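Local atomic coordinates of ABC transporter sugar binding protein (Xanthomonas axonopodis pv. citri, PDB entry 3UOR), a protein that probably binds maltose or a related sugar in the periplasm as the solute-binding component of an ABC transporter. Residues Y185-Q197 / Y230-E244. Residues are numbered along the deposited sequence; the frame is centred on the assembly and turned at random.
Sequences YAILMPLNEFEQQ and YDNMYQQGWAPKVSE
Trp238 O is gripped by two successive backbone amides. Ala186 N lies 2.7 Å from Trp238 O, in the carbonyl plane, but the hydrogen bond is bent, 133° at the hydrogen. Ile187 N stands above that plane, 3.1 Å from Trp238 O, and makes a straighter hydrogen bond. Gly237, just before, closes the helix in a Schellman motif.

Pro240 CB sits over one face of the Tyr185 ring, 3.7 Å from its centroid, a CH-pi contact. With CG anti to the carbonyl carbon (chi1 -63°), the Tyr185 ring turns one face to Pro240.

Tyr234 OH donates to Met189 O at 2.7 Å, near the plane of the tyrosine ring. Leu191 CD2 rests on a face of that ring, 3.4 Å from Tyr234 CZ. Met189 bends at chi3 (-66°), and its CE reaches 3.5 Å from Met233 SD. Gln197 CG sits over the centre of one face of the Tyr230 ring, also CH-pi. Tyr234 CE2 lies over the opposite face, nearer the rim. Two waters link Tyr230 OH to Pro190 O and Leu191 O.

Leu191 N makes a nearly straight bond to Val242 O. Asn192 OD1 accepts a hydrogen bond from Glu244 N, which stands above the amide plane.

The contact joins the end of helix 221-235 and the following loop to strand 187-188 and the turn before helix 195-202. This is the interior of an alpha/beta lobe, consistent with the two-lobed fold of periplasmic sugar-binding proteins. Strand 187-188 pairs in parallel with strand 259-264. Helix 166-180 packs on Ala186, Ile187 and Trp238, while Val392 of helix 377-394 touches Leu191 and Tyr234.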
ATOM      1  N   TYR A 185      21.092  -9.666 -11.905  1.00 47.08           N
ATOM      2  CA  TYR A 185      19.747 -10.196 -11.776  1.00 44.97           C
ATOM      3  C   TYR A 185      18.729  -9.404 -12.570  1.00 46.65           C
ATOM      4  O   TYR A 185      18.995  -8.280 -12.980  1.00 48.72           O
ATOM      5  CB  TYR A 185      19.361 -10.253 -10.300  1.00 46.72           C
ATOM      6  CG  TYR A 185      20.245 -11.198  -9.526  1.00 44.19           C
ATOM      7  CD1 TYR A 185      19.894 -12.536  -9.373  1.00 47.82           C
ATOM      8  CD2 TYR A 185      21.445 -10.765  -8.972  1.00 44.26           C
ATOM      9  CE1 TYR A 185      20.707 -13.418  -8.673  1.00 50.68           C
ATOM     10  CE2 TYR A 185      22.276 -11.645  -8.268  1.00 47.95           C
ATOM     11  CZ  TYR A 185      21.901 -12.972  -8.129  1.00 51.49           C
ATOM     12  OH  TYR A 185      22.707 -13.862  -7.444  1.00 56.30           O
ATOM     13  N   ALA A 186      17.563 -10.002 -12.792  1.00 42.86           N
ATOM     14  CA  ALA A 186      16.491  -9.309 -13.488  1.00 35.96           C
ATOM     15  C   ALA A 186      15.724  -8.377 -12.536  1.00 39.98           C
ATOM     16  O   ALA A 186      15.413  -7.248 -12.890  1.00 37.81           O
ATOM     17  CB  ALA A 186      15.552 -10.306 -14.147  1.00 32.53           C
ATOM     18  N   ILE A 187      15.444  -8.836 -11.317  1.00 36.13           N
ATOM     19  CA  ILE A 187      14.562  -8.088 -10.419  1.00 34.46           C
ATOM     20  C   ILE A 187      14.974  -8.227  -8.958  1.00 37.37           C
ATOM     21  O   ILE A 187      15.422  -9.294  -8.527  1.00 41.12           O
ATOM     22  CB  ILE A 187      13.100  -8.568 -10.558  1.00 33.74           C
ATOM     23  CG1 ILE A 187      12.143  -7.694  -9.742  1.00 29.52           C
ATOM     24  CG2 ILE A 187      12.974 -10.017 -10.111  1.00 34.84           C
ATOM     25  CD1 ILE A 187      10.669  -8.005 -10.048  1.00 25.98           C
ATOM     26  N   LEU A 188      14.813  -7.143  -8.206  1.00 35.24           N
ATOM     27  CA  LEU A 188      15.050  -7.142  -6.771  1.00 36.32           C
ATOM     28  C   LEU A 188      13.737  -7.107  -5.978  1.00 44.00           C
ATOM     29  O   LEU A 188      12.940  -6.175  -6.116  1.00 42.70           O
ATOM     30  CB  LEU A 188      15.914  -5.940  -6.370  1.00 37.10           C
ATOM     31  CG  LEU A 188      16.028  -5.760  -4.856  1.00 37.21           C
ATOM     32  CD1 LEU A 188      16.801  -6.919  -4.255  1.00 41.64           C
ATOM     33  CD2 LEU A 188      16.686  -4.432  -4.498  1.00 36.35           C
ATOM     34  N   MET A 189      13.529  -8.138  -5.165  1.00 35.91           N
ATOM     35  CA  MET A 189      12.399  -8.252  -4.256  1.00 31.96           C
ATOM     36  C   MET A 189      12.958  -8.774  -2.933  1.00 44.21           C
ATOM     37  O   MET A 189      13.095  -9.987  -2.753  1.00 41.78           O
ATOM     38  CB  MET A 189      11.380  -9.277  -4.773  1.00 29.36           C
ATOM     39  CG  MET A 189      10.791  -8.993  -6.149  1.00 31.54           C
ATOM     40  SD  MET A 189       9.455 -10.135  -6.587  1.00 34.55           S
ATOM     41  CE  MET A 189      10.387 -11.695  -6.715  1.00 32.07           C
ATOM     42  N   PRO A 190      13.295  -7.868  -2.007  1.00 45.46           N
ATOM     43  CA  PRO A 190      13.924  -8.291  -0.745  1.00 41.08           C
ATOM     44  C   PRO A 190      13.056  -9.279   0.024  1.00 37.41           C
ATOM     45  O   PRO A 190      11.880  -9.020   0.220  1.00 39.82           O
ATOM     46  CB  PRO A 190      14.073  -6.985   0.035  1.00 38.80           C
ATOM     47  CG  PRO A 190      14.032  -5.907  -1.006  1.00 44.79           C
ATOM     48  CD  PRO A 190      13.099  -6.411  -2.077  1.00 39.29           C
ATOM     49  N   LEU A 191      13.647 -10.391   0.457  1.00 37.76           N
ATOM     50  CA  LEU A 191      12.921 -11.487   1.097  1.00 39.95           C
ATOM     51  C   LEU A 191      12.313 -11.144   2.465  1.00 44.72           C
ATOM     52  O   LEU A 191      11.463 -11.878   2.968  1.00 41.85           O
ATOM     53  CB  LEU A 191      13.847 -12.697   1.231  1.00 42.93           C
ATOM     54  CG  LEU A 191      14.103 -13.453  -0.074  1.00 38.43           C
ATOM     55  CD1 LEU A 191      15.243 -14.452   0.071  1.00 40.38           C
ATOM     56  CD2 LEU A 191      12.829 -14.152  -0.531  1.00 31.06           C
ATOM     57  N   ASN A 192      12.750 -10.037   3.058  1.00 37.75           N
ATOM     58  CA  ASN A 192      12.220  -9.587   4.343  1.00 46.11           C
ATOM     59  C   ASN A 192      10.933  -8.767   4.201  1.00 45.96           C
ATOM     60  O   ASN A 192      10.313  -8.410   5.201  1.00 49.61           O
ATOM     61  CB  ASN A 192      13.262  -8.737   5.079  1.00 40.51           C
ATOM     62  CG  ASN A 192      13.680  -7.524   4.273  1.00 54.99           C
ATOM     63  OD1 ASN A 192      14.350  -7.651   3.247  1.00 60.35           O
ATOM     64  ND2 ASN A 192      13.269  -6.339   4.718  1.00 51.33           N
ATOM     65  N   GLU A 193      10.551  -8.440   2.970  1.00 42.73           N
ATOM     66  CA  GLU A 193       9.336  -7.656   2.727  1.00 37.76           C
ATOM     67  C   GLU A 193       8.213  -8.584   2.300  1.00 41.86           C
ATOM     68  O   GLU A 193       8.449  -9.562   1.600  1.00 44.91           O
ATOM     69  CB  GLU A 193       9.597  -6.578   1.664  1.00 39.59           C
ATOM     70  CG  GLU A 193      10.752  -5.642   2.060  1.00 46.38           C
ATOM     71  CD  GLU A 193      11.128  -4.622   0.995  1.00 57.54           C
ATOM     72  OE1 GLU A 193      10.618  -4.694  -0.149  1.00 52.82           O
ATOM     73  OE2 GLU A 193      11.956  -3.743   1.311  1.00 66.59           O
ATOM     74  N   PHE A 194       6.993  -8.291   2.732  1.00 35.97           N
ATOM     75  CA  PHE A 194       5.853  -9.116   2.363  1.00 39.69           C
ATOM     76  C   PHE A 194       5.024  -8.573   1.172  1.00 40.22           C
ATOM     77  O   PHE A 194       4.180  -9.288   0.629  1.00 37.51           O
ATOM     78  CB  PHE A 194       4.934  -9.282   3.575  1.00 31.29           C
ATOM     79  CG  PHE A 194       4.245  -8.003   4.004  1.00 35.68           C
ATOM     80  CD1 PHE A 194       3.096  -7.574   3.364  1.00 29.80           C
ATOM     81  CD2 PHE A 194       4.746  -7.237   5.054  1.00 36.12           C
ATOM     82  CE1 PHE A 194       2.448  -6.403   3.757  1.00 34.47           C
ATOM     83  CE2 PHE A 194       4.102  -6.069   5.463  1.00 37.64           C
ATOM     84  CZ  PHE A 194       2.949  -5.650   4.810  1.00 35.98           C
ATOM     85  N   GLU A 195       5.252  -7.322   0.779  1.00 34.67           N
ATOM     86  CA  GLU A 195       4.357  -6.658  -0.176  1.00 30.59           C
ATOM     87  C   GLU A 195       4.363  -7.292  -1.565  1.00 28.29           C
ATOM     88  O   GLU A 195       3.334  -7.316  -2.254  1.00 26.14           O
ATOM     89  CB  GLU A 195       4.636  -5.144  -0.251  1.00 26.62           C
ATOM     90  CG  GLU A 195       4.185  -4.362   0.982  1.00 32.41           C
ATOM     91  CD  GLU A 195       5.229  -4.333   2.108  1.00 38.96           C
ATOM     92  OE1 GLU A 195       6.231  -5.065   2.027  1.00 41.54           O
ATOM     93  OE2 GLU A 195       5.047  -3.580   3.085  1.00 39.75           O
ATOM     94  N   GLN A 196       5.510  -7.827  -1.974  1.00 24.75           N
ATOM     95  CA  GLN A 196       5.609  -8.436  -3.299  1.00 25.02           C
ATOM     96  C   GLN A 196       4.744  -9.709  -3.404  1.00 37.72           C
ATOM     97  O   GLN A 196       3.917  -9.818  -4.308  1.00 33.60           O
ATOM     98  CB  GLN A 196       7.063  -8.751  -3.640  1.00 31.36           C
ATOM     99  CG  GLN A 196       7.976  -7.525  -3.691  1.00 32.20           C
ATOM    100  CD  GLN A 196       8.514  -7.152  -2.335  1.00 37.35           C
ATOM    101  OE1 GLN A 196       8.079  -7.690  -1.320  1.00 41.00           O
ATOM    102  NE2 GLN A 196       9.472  -6.236  -2.306  1.00 38.80           N
ATOM    103  N   GLN A 197       4.915 -10.654  -2.473  1.00 34.65           N
ATOM    104  CA  GLN A 197       4.128 -11.897  -2.467  1.00 32.65           C
ATOM    105  C   GLN A 197       2.684 -11.516  -2.348  1.00 28.01           C
ATOM    106  O   GLN A 197       1.819 -12.084  -3.016  1.00 32.99           O
ATOM    107  CB  GLN A 197       4.439 -12.795  -1.234  1.00 26.23           C
ATOM    108  CG  GLN A 197       5.893 -13.068  -1.004  1.00 50.17           C
ATOM    109  CD  GLN A 197       6.577 -11.988  -0.170  1.00 55.58           C
ATOM    110  OE1 GLN A 197       6.823 -10.861  -0.654  1.00 41.45           O
ATOM    111  NE2 GLN A 197       6.905 -12.332   1.095  1.00 39.63           N
ATOM    112  N   TYR A 230       6.126 -16.413  -7.380  1.00 25.20           N
ATOM    113  CA  TYR A 230       7.108 -15.691  -6.577  1.00 25.77           C
ATOM    114  C   TYR A 230       8.382 -16.532  -6.286  1.00 36.32           C
ATOM    115  O   TYR A 230       9.506 -16.082  -6.514  1.00 31.18           O
ATOM    116  CB  TYR A 230       6.428 -15.256  -5.270  1.00 22.78           C
ATOM    117  CG  TYR A 230       7.310 -14.593  -4.241  1.00 29.71           C
ATOM    118  CD1 TYR A 230       7.576 -13.221  -4.302  1.00 32.87           C
ATOM    119  CD2 TYR A 230       7.830 -15.315  -3.164  1.00 35.54           C
ATOM    120  CE1 TYR A 230       8.353 -12.598  -3.327  1.00 32.05           C
ATOM    121  CE2 TYR A 230       8.617 -14.698  -2.189  1.00 30.32           C
ATOM    122  CZ  TYR A 230       8.862 -13.336  -2.273  1.00 34.93           C
ATOM    123  OH  TYR A 230       9.624 -12.695  -1.326  1.00 36.71           O
ATOM    124  N   ASP A 231       8.213 -17.751  -5.798  1.00 36.62           N
ATOM    125  CA  ASP A 231       9.375 -18.614  -5.507  1.00 29.18           C
ATOM    126  C   ASP A 231      10.191 -18.875  -6.778  1.00 41.05           C
ATOM    127  O   ASP A 231      11.428 -18.831  -6.768  1.00 38.03           O
ATOM    128  CB  ASP A 231       8.897 -19.931  -4.908  1.00 33.32           C
ATOM    129  CG  ASP A 231      10.043 -20.837  -4.483  1.00 36.99           C
ATOM    130  OD1 ASP A 231      11.100 -20.323  -4.050  1.00 37.34           O
ATOM    131  OD2 ASP A 231       9.862 -22.068  -4.559  1.00 38.84           O
ATOM    132  N   ASN A 232       9.499 -19.126  -7.884  1.00 41.10           N
ATOM    133  CA  ASN A 232      10.182 -19.437  -9.140  1.00 35.97           C
ATOM    134  C   ASN A 232      11.229 -18.391  -9.537  1.00 43.12           C
ATOM    135  O   ASN A 232      12.261 -18.739 -10.089  1.00 40.13           O
ATOM    136  CB  ASN A 232       9.175 -19.624 -10.278  1.00 31.48           C
ATOM    137  CG  ASN A 232       9.834 -20.092 -11.556  1.00 39.93           C
ATOM    138  OD1 ASN A 232      10.404 -21.180 -11.614  1.00 39.96           O
ATOM    139  ND2 ASN A 232       9.751 -19.276 -12.597  1.00 35.96           N
ATOM    140  N   MET A 233      10.960 -17.114  -9.271  1.00 33.15           N
ATOM    141  CA  MET A 233      11.887 -16.054  -9.668  1.00 34.28           C
ATOM    142  C   MET A 233      13.239 -16.185  -8.960  1.00 38.31           C
ATOM    143  O   MET A 233      14.274 -15.885  -9.537  1.00 38.07           O
ATOM    144  CB  MET A 233      11.304 -14.664  -9.370  1.00 26.15           C
ATOM    145  CG  MET A 233      10.014 -14.341 -10.148  1.00 32.81           C
ATOM    146  SD  MET A 233       9.587 -12.584 -10.001  1.00 36.11           S
ATOM    147  CE  MET A 233       7.807 -12.734 -10.025  1.00 35.60           C
ATOM    148  N   TYR A 234      13.236 -16.570  -7.692  1.00 30.03           N
ATOM    149  CA  TYR A 234      14.514 -16.786  -7.019  1.00 38.14           C
ATOM    150  C   TYR A 234      15.193 -18.053  -7.510  1.00 41.21           C
ATOM    151  O   TYR A 234      16.401 -18.061  -7.701  1.00 45.88           O
ATOM    152  CB  TYR A 234      14.355 -16.855  -5.502  1.00 31.10           C
ATOM    153  CG  TYR A 234      13.709 -15.630  -4.918  1.00 36.01           C
ATOM    154  CD1 TYR A 234      14.468 -14.585  -4.406  1.00 29.64           C
ATOM    155  CD2 TYR A 234      12.327 -15.511  -4.898  1.00 34.40           C
ATOM    156  CE1 TYR A 234      13.847 -13.463  -3.867  1.00 32.39           C
ATOM    157  CE2 TYR A 234      11.705 -14.403  -4.366  1.00 30.93           C
ATOM    158  CZ  TYR A 234      12.460 -13.385  -3.865  1.00 31.45           C
ATOM    159  OH  TYR A 234      11.805 -12.305  -3.325  1.00 28.79           O
ATOM    160  N   GLN A 235      14.419 -19.115  -7.719  1.00 38.23           N
ATOM    161  CA  GLN A 235      15.021 -20.386  -8.090  1.00 45.09           C
ATOM    162  C   GLN A 235      15.574 -20.353  -9.509  1.00 46.27           C
ATOM    163  O   GLN A 235      16.491 -21.120  -9.822  1.00 46.13           O
ATOM    164  CB  GLN A 235      14.077 -21.585  -7.883  1.00 41.31           C
ATOM    165  CG  GLN A 235      13.439 -21.723  -6.486  1.00 41.10           C
ATOM    166  CD  GLN A 235      14.411 -21.533  -5.333  1.00 43.56           C
ATOM    167  OE1 GLN A 235      15.615 -21.700  -5.478  1.00 43.45           O
ATOM    168  NE2 GLN A 235      13.882 -21.183  -4.176  1.00 39.06           N
ATOM    169  N   GLN A 236      15.040 -19.481 -10.371  1.00 40.92           N
ATOM    170  CA  GLN A 236      15.587 -19.369 -11.731  1.00 35.25           C
ATOM    171  C   GLN A 236      16.812 -18.455 -11.735  1.00 39.76           C
ATOM    172  O   GLN A 236      17.526 -18.372 -12.724  1.00 47.43           O
ATOM    173  CB  GLN A 236      14.561 -18.828 -12.731  1.00 39.73           C
ATOM    174  CG  GLN A 236      13.305 -19.641 -12.863  1.00 39.16           C
ATOM    175  CD  GLN A 236      13.562 -21.002 -13.448  1.00 56.90           C
ATOM    176  OE1 GLN A 236      14.589 -21.230 -14.089  1.00 56.06           O
ATOM    177  NE2 GLN A 236      12.629 -21.923 -13.229  1.00 57.44           N
ATOM    178  N   GLY A 237      17.051 -17.765 -10.627  1.00 43.93           N
ATOM    179  CA  GLY A 237      18.145 -16.817 -10.559  1.00 40.08           C
ATOM    180  C   GLY A 237      17.754 -15.464 -11.138  1.00 44.29           C
ATOM    181  O   GLY A 237      18.630 -14.654 -11.461  1.00 43.27           O
ATOM    182  N   TRP A 238      16.451 -15.212 -11.278  1.00 37.46           N
ATOM    183  CA  TRP A 238      15.989 -13.917 -11.810  1.00 39.41           C
ATOM    184  C   TRP A 238      16.061 -12.865 -10.710  1.00 43.09           C
ATOM    185  O   TRP A 238      16.450 -11.717 -10.955  1.00 47.39           O
ATOM    186  CB  TRP A 238      14.572 -14.001 -12.387  1.00 34.05           C
ATOM    187  CG  TRP A 238      14.452 -14.965 -13.519  1.00 35.15           C
ATOM    188  CD1 TRP A 238      15.438 -15.350 -14.364  1.00 36.38           C
ATOM    189  CD2 TRP A 238      13.270 -15.661 -13.931  1.00 38.43           C
ATOM    190  NE1 TRP A 238      14.951 -16.244 -15.287  1.00 41.50           N
ATOM    191  CE2 TRP A 238      13.620 -16.455 -15.040  1.00 44.08           C
ATOM    192  CE3 TRP A 238      11.946 -15.680 -13.480  1.00 36.42           C
ATOM    193  CZ2 TRP A 238      12.697 -17.277 -15.695  1.00 42.29           C
ATOM    194  CZ3 TRP A 238      11.030 -16.501 -14.126  1.00 36.45           C
ATOM    195  CH2 TRP A 238      11.411 -17.289 -15.220  1.00 39.60           C
ATOM    196  N   ALA A 239      15.707 -13.283  -9.496  1.00 39.76           N
ATOM    197  CA  ALA A 239      15.761 -12.440  -8.316  1.00 32.66           C
ATOM    198  C   ALA A 239      16.772 -12.991  -7.318  1.00 42.38           C
ATOM    199  O   ALA A 239      16.708 -14.163  -6.978  1.00 43.97           O
ATOM    200  CB  ALA A 239      14.416 -12.403  -7.666  1.00 26.76           C
ATOM    201  N   PRO A 240      17.667 -12.130  -6.805  1.00 40.65           N
ATOM    202  CA  PRO A 240      18.664 -12.558  -5.813  1.00 39.10           C
ATOM    203  C   PRO A 240      18.006 -12.947  -4.500  1.00 42.93           C
ATOM    204  O   PRO A 240      16.976 -12.376  -4.110  1.00 41.04           O
ATOM    205  CB  PRO A 240      19.520 -11.302  -5.605  1.00 42.62           C
ATOM    206  CG  PRO A 240      18.573 -10.147  -5.931  1.00 36.39           C
ATOM    207  CD  PRO A 240      17.736 -10.678  -7.077  1.00 34.96           C
ATOM    208  N   LYS A 241      18.609 -13.908  -3.812  1.00 41.64           N
ATOM    209  CA  LYS A 241      18.089 -14.369  -2.535  1.00 46.28           C
ATOM    210  C   LYS A 241      18.654 -13.523  -1.400  1.00 43.44           C
ATOM    211  O   LYS A 241      19.529 -13.970  -0.659  1.00 49.74           O
ATOM    212  CB  LYS A 241      18.422 -15.857  -2.339  1.00 46.02           C
ATOM    213  CG  LYS A 241      17.674 -16.763  -3.307  1.00 44.04           C
ATOM    214  CD  LYS A 241      18.010 -18.219  -3.076  1.00 42.65           C
ATOM    215  CE  LYS A 241      17.258 -19.095  -4.061  1.00 43.67           C
ATOM    216  NZ  LYS A 241      17.612 -20.549  -3.950  1.00 46.03           N
ATOM    217  N   VAL A 242      18.154 -12.300  -1.271  1.00 39.64           N
ATOM    218  CA  VAL A 242      18.680 -11.373  -0.274  1.00 40.13           C
ATOM    219  C   VAL A 242      17.581 -10.662   0.490  1.00 47.13           C
ATOM    220  O   VAL A 242      16.451 -10.550  -0.005  1.00 54.83           O
ATOM    221  CB  VAL A 242      19.582 -10.308  -0.916  1.00 40.46           C
ATOM    222  CG1 VAL A 242      20.857 -10.945  -1.467  1.00 44.07           C
ATOM    223  CG2 VAL A 242      18.848  -9.599  -2.023  1.00 39.55           C
ATOM    224  N   SER A 243      17.921 -10.197   1.697  1.00 48.74           N
ATOM    225  CA  SER A 243      17.085  -9.277   2.474  1.00 54.69           C
ATOM    226  C   SER A 243      17.546  -7.859   2.192  1.00 57.23           C
ATOM    227  O   SER A 243      18.625  -7.670   1.635  1.00 56.55           O
ATOM    228  CB  SER A 243      17.208  -9.567   3.966  1.00 61.08           C
ATOM    229  OG  SER A 243      16.628 -10.825   4.273  1.00 68.85           O
ATOM    230  N   GLU A 244      16.747  -6.864   2.572  1.00 63.55           N
ATOM    231  CA  GLU A 244      17.063  -5.469   2.229  1.00 69.77           C
ATOM    232  C   GLU A 244      18.384  -5.017   2.828  1.00 61.91           C
ATOM    233  O   GLU A 244      19.106  -4.209   2.242  1.00 58.77           O
ATOM    234  CB  GLU A 244      15.950  -4.498   2.646  1.00 80.03           C
ATOM    235  CG  GLU A 244      16.281  -3.033   2.314  1.00 90.22           C
ATOM    236  CD  GLU A 244      15.076  -2.104   2.399  1.00101.05           C
ATOM    237  OE1 GLU A 244      14.040  -2.516   2.981  1.00107.22           O
ATOM    238  OE2 GLU A 244      15.167  -0.962   1.881  1.00 95.01           O
TER
HETATM  239  O   HOH W   1      21.257 -14.779  -4.706  1.00 50.75           O
HETATM  240  O   HOH W   2       9.825  -9.948  -1.451  1.00 39.88           O
HETATM  241  O   HOH W   3       9.812 -13.871   1.466  1.00 42.49           O